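Local coordinates for protein Ta0487 (Thermoplasma acidophilum, PDB 3KBQ) that is of unknown function but carries a CinA-type domain that may bind molybdopterin or a related ligand, at residues 22-27 with 67-72; 148-151 with 156-159. All blocks are in the same frame, centred on the assembly; numbering follows the deposited sequence.

Contact 1 of 2, residues 22-27 with 67-72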
# COMPACT_ATOMS: atom_id res chain seq x y z
N ASN B 22 2.94 9.24 -0.28
CA ASN B 22 1.51 8.95 -0.22
C ASN B 22 0.73 9.70 0.87
O ASN B 22 0.25 9.09 1.84
CB ASN B 22 1.27 7.45 -0.09
CG ASN B 22 -0.15 7.06 -0.55
OD1 ASN B 22 -1.03 7.91 -0.73
ND2 ASN B 22 -0.37 5.77 -0.71
N THR B 23 0.50 10.98 0.66
CA THR B 23 -0.26 11.75 1.65
C THR B 23 -1.73 11.43 1.64
O THR B 23 -2.38 11.56 2.66
CB THR B 23 -0.14 13.30 1.44
OG1 THR B 23 -0.69 13.63 0.16
CG2 THR B 23 1.30 13.76 1.49
N ASN B 24 -2.29 11.06 0.48
CA ASN B 24 -3.70 10.69 0.46
C ASN B 24 -4.00 9.51 1.40
O ASN B 24 -5.00 9.52 2.11
CB ASN B 24 -4.19 10.37 -0.97
CG ASN B 24 -4.33 11.62 -1.83
OD1 ASN B 24 -4.19 12.74 -1.34
ND2 ASN B 24 -4.66 11.43 -3.10
N ALA B 25 -3.15 8.49 1.39
CA ALA B 25 -3.41 7.31 2.21
C ALA B 25 -3.38 7.68 3.70
O ALA B 25 -4.16 7.16 4.49
CB ALA B 25 -2.40 6.15 1.89
N ALA B 26 -2.52 8.61 4.08
CA ALA B 26 -2.49 9.14 5.46
C ALA B 26 -3.77 9.85 5.79
O ALA B 26 -4.34 9.60 6.82
CB ALA B 26 -1.27 10.07 5.73
N PHE B 27 -4.20 10.76 4.94
CA PHE B 27 -5.43 11.50 5.20
C PHE B 27 -6.64 10.54 5.29
O PHE B 27 -7.46 10.64 6.21
CB PHE B 27 -5.68 12.56 4.12
CG PHE B 27 -6.97 13.33 4.32
CD1 PHE B 27 -6.97 14.57 4.92
CD2 PHE B 27 -8.19 12.83 3.87
CE1 PHE B 27 -8.16 15.30 5.11
CE2 PHE B 27 -9.38 13.56 4.06
CZ PHE B 27 -9.34 14.77 4.69
N VAL B 67 -11.81 2.48 0.46
CA VAL B 67 -11.70 3.82 -0.14
C VAL B 67 -10.47 3.86 -1.01
O VAL B 67 -9.38 3.48 -0.53
CB VAL B 67 -11.59 4.97 0.95
CG1 VAL B 67 -11.57 6.36 0.28
CG2 VAL B 67 -12.73 4.87 2.01
N SER B 68 -10.62 4.25 -2.28
CA SER B 68 -9.47 4.38 -3.20
C SER B 68 -9.26 5.85 -3.58
O SER B 68 -10.22 6.65 -3.59
CB SER B 68 -9.61 3.56 -4.50
OG SER B 68 -10.65 4.09 -5.32
N SER B 69 -8.02 6.23 -3.87
CA SER B 69 -7.83 7.50 -4.54
C SER B 69 -6.83 7.35 -5.68
O SER B 69 -5.91 6.52 -5.61
CB SER B 69 -7.36 8.59 -3.59
OG SER B 69 -6.00 8.34 -3.23
N GLY B 70 -6.98 8.21 -6.69
CA GLY B 70 -6.08 8.17 -7.81
C GLY B 70 -6.70 7.49 -9.03
O GLY B 70 -7.54 6.63 -8.91
N GLY B 71 -6.24 7.88 -10.21
CA GLY B 71 -6.63 7.20 -11.47
C GLY B 71 -8.02 7.57 -11.96
O GLY B 71 -8.68 6.78 -12.68
N LEU B 72 -8.48 8.75 -11.56
CA LEU B 72 -9.76 9.34 -12.01
C LEU B 72 -9.40 10.68 -12.56
O LEU B 72 -8.83 11.51 -11.81
CB LEU B 72 -10.70 9.63 -10.83
CG LEU B 72 -11.82 8.67 -10.47
CD1 LEU B 72 -11.18 7.37 -10.25
CD2 LEU B 72 -12.56 9.17 -9.20
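Asn24, in the first turn of helix 23-34, and Ser69, the last residue of strand 65-69, mark the closest approach of the two backbones, with their CA atoms 7.2 Å apart. Asn24 sends its CB toward the strand end, and its CG lies beside its own backbone N (chi1 -73°), which lays the amide alongside the serine hydroxyl. The link is a weak hydrogen bond, Asn24 ND2 to Ser69 OG at 3.4 Å with an N-H...O angle of 145°. Asn24 CB packs on the same hydroxyl, 3.5 Å from Ser69 OG. The other, stronger claim on this amide nitrogen comes from Gly152 O, in the loop after strand 145-150. Asn22 starts the helix as its N-cap: its OD1 accepts from Ala25 N at 3.1 Å, the donor standing above the carbonyl plane, while its ND2 bonds to Thr10 OG1. After Ser69 the strand gives way to Gly70 and Gly71, both with positive phi, and both glycine carbonyls meet Thr80 OG1, Gly71 only weakly. A glycine-rich turn at the C-terminal end of a parallel strand, faced by a helix start, is consistent with the MoCF-type alpha/beta domain, in which a glycine loop at this position probably lines the ligand site.

Contact 2 of 2, residues 148-151 with 156-159; sequences IILP and EMEA
Pro151 and Met157 carry most of this contact, with Leu150 third, at a beta-alpha unit: strand 145-150 ends, a short loop turns, and helix 154-163 runs back over the sheet. The backbones come nearest at the same pair, the CA atoms of Pro151 and Met157 lying 5.3 Å apart. Met157 holds its CG anti to its backbone N (chi1 175°), then bends at the next two torsions. That path takes the thioether past Leu150, whose CD1 methyl touches Met157 CG at 3.7 Å and lies 4.0 Å from Met157 SD. Past SD the chain leads away from Leu150, and the methionine also touches Phe27 and Ile28 of helix 23-34, so it sits between Leu150 of the sheet and that helix. On the other flank the Pro151 ring meets Glu156 at about a right angle, its CB 3.7 Å from Glu156 OE1. This is packing against a carboxylate oxygen whose hydrogen bond goes to Asn130 ND2, a bond that probably fixes where the carboxylate sits beside the ring. The shortest approach pairs a backbone oxygen with a side-chain carbon: Pro151 O, buried here with no polar partner in the model, sits against Met157 CB at 3.3 Å.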
# COMPACT_ATOMS: atom_id res chain seq x y z
N ILE B 148 -15.80 3.63 -2.02
CA ILE B 148 -15.73 5.07 -2.36
C ILE B 148 -14.49 5.27 -3.24
O ILE B 148 -13.37 4.95 -2.82
CB ILE B 148 -15.57 5.93 -1.09
CG1 ILE B 148 -16.76 5.73 -0.13
CG2 ILE B 148 -15.40 7.41 -1.43
CD1 ILE B 148 -17.86 6.70 -0.38
N ILE B 149 -14.68 5.79 -4.45
CA ILE B 149 -13.59 5.89 -5.42
C ILE B 149 -13.39 7.39 -5.67
O ILE B 149 -14.34 8.07 -6.10
CB ILE B 149 -13.95 5.11 -6.71
CG1 ILE B 149 -14.11 3.61 -6.40
CG2 ILE B 149 -12.89 5.32 -7.87
CD1 ILE B 149 -14.72 2.82 -7.61
N LEU B 150 -12.18 7.89 -5.35
CA LEU B 150 -11.91 9.34 -5.27
C LEU B 150 -10.79 9.72 -6.22
O LEU B 150 -10.00 8.85 -6.59
CB LEU B 150 -11.50 9.71 -3.85
CG LEU B 150 -12.51 9.39 -2.73
CD1 LEU B 150 -11.95 9.70 -1.34
CD2 LEU B 150 -13.75 10.18 -3.05
N PRO B 151 -10.75 11.00 -6.66
CA PRO B 151 -9.62 11.54 -7.45
C PRO B 151 -8.36 11.53 -6.62
O PRO B 151 -8.42 11.49 -5.38
CB PRO B 151 -9.98 13.00 -7.69
CG PRO B 151 -11.50 13.07 -7.52
CD PRO B 151 -11.84 11.98 -6.51
N GLU B 156 -9.20 17.68 -4.02
CA GLU B 156 -10.45 17.09 -4.49
C GLU B 156 -10.80 15.87 -3.64
O GLU B 156 -11.96 15.68 -3.25
CB GLU B 156 -10.30 16.67 -5.96
CG GLU B 156 -9.97 17.85 -6.87
CD GLU B 156 -9.78 17.40 -8.34
OE1 GLU B 156 -10.44 16.44 -8.83
OE2 GLU B 156 -8.94 18.03 -8.99
N MET B 157 -9.79 15.03 -3.36
CA MET B 157 -10.01 13.77 -2.65
C MET B 157 -10.63 14.16 -1.30
O MET B 157 -11.70 13.63 -0.93
CB MET B 157 -8.70 12.97 -2.50
CG MET B 157 -8.78 11.64 -1.65
SD MET B 157 -8.92 11.90 0.15
CE MET B 157 -7.27 12.55 0.44
N GLU B 158 -10.01 15.14 -0.62
CA GLU B 158 -10.41 15.53 0.74
C GLU B 158 -11.78 16.19 0.77
O GLU B 158 -12.60 15.87 1.65
CB GLU B 158 -9.35 16.40 1.40
CG GLU B 158 -7.98 15.68 1.44
CD GLU B 158 -6.81 16.55 1.94
OE1 GLU B 158 -7.04 17.69 2.36
OE2 GLU B 158 -5.66 16.06 1.95
N ALA B 159 -12.06 17.03 -0.23
CA ALA B 159 -13.37 17.65 -0.36
C ALA B 159 -14.47 16.59 -0.51
O ALA B 159 -15.46 16.63 0.19
CB ALA B 159 -13.41 18.62 -1.51

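Overall arrangement
Contacts 1 and 2 lie side by side, their centres 8 Å apart, because strands 65-69 and 145-150 are parallel neighbours in the central sheet. Two probable backbone hydrogen bonds stitch them together, Ser68 N to Ile148 O and Ser68 O to Leu150 N, each 2.9 Å. Further along, Leu72 CD2 packs on Leu150 C at 3.5 Å. Side chains join them too: Met157 of contact 2 touches Asn24, Phe27 and Ser69 of contact 1. Both contacts thus gather at the C-terminal ends of the two strands, where a ligand site would be consistent with a probable molybdopterin-binding domain, although no such ligand lies at either contact.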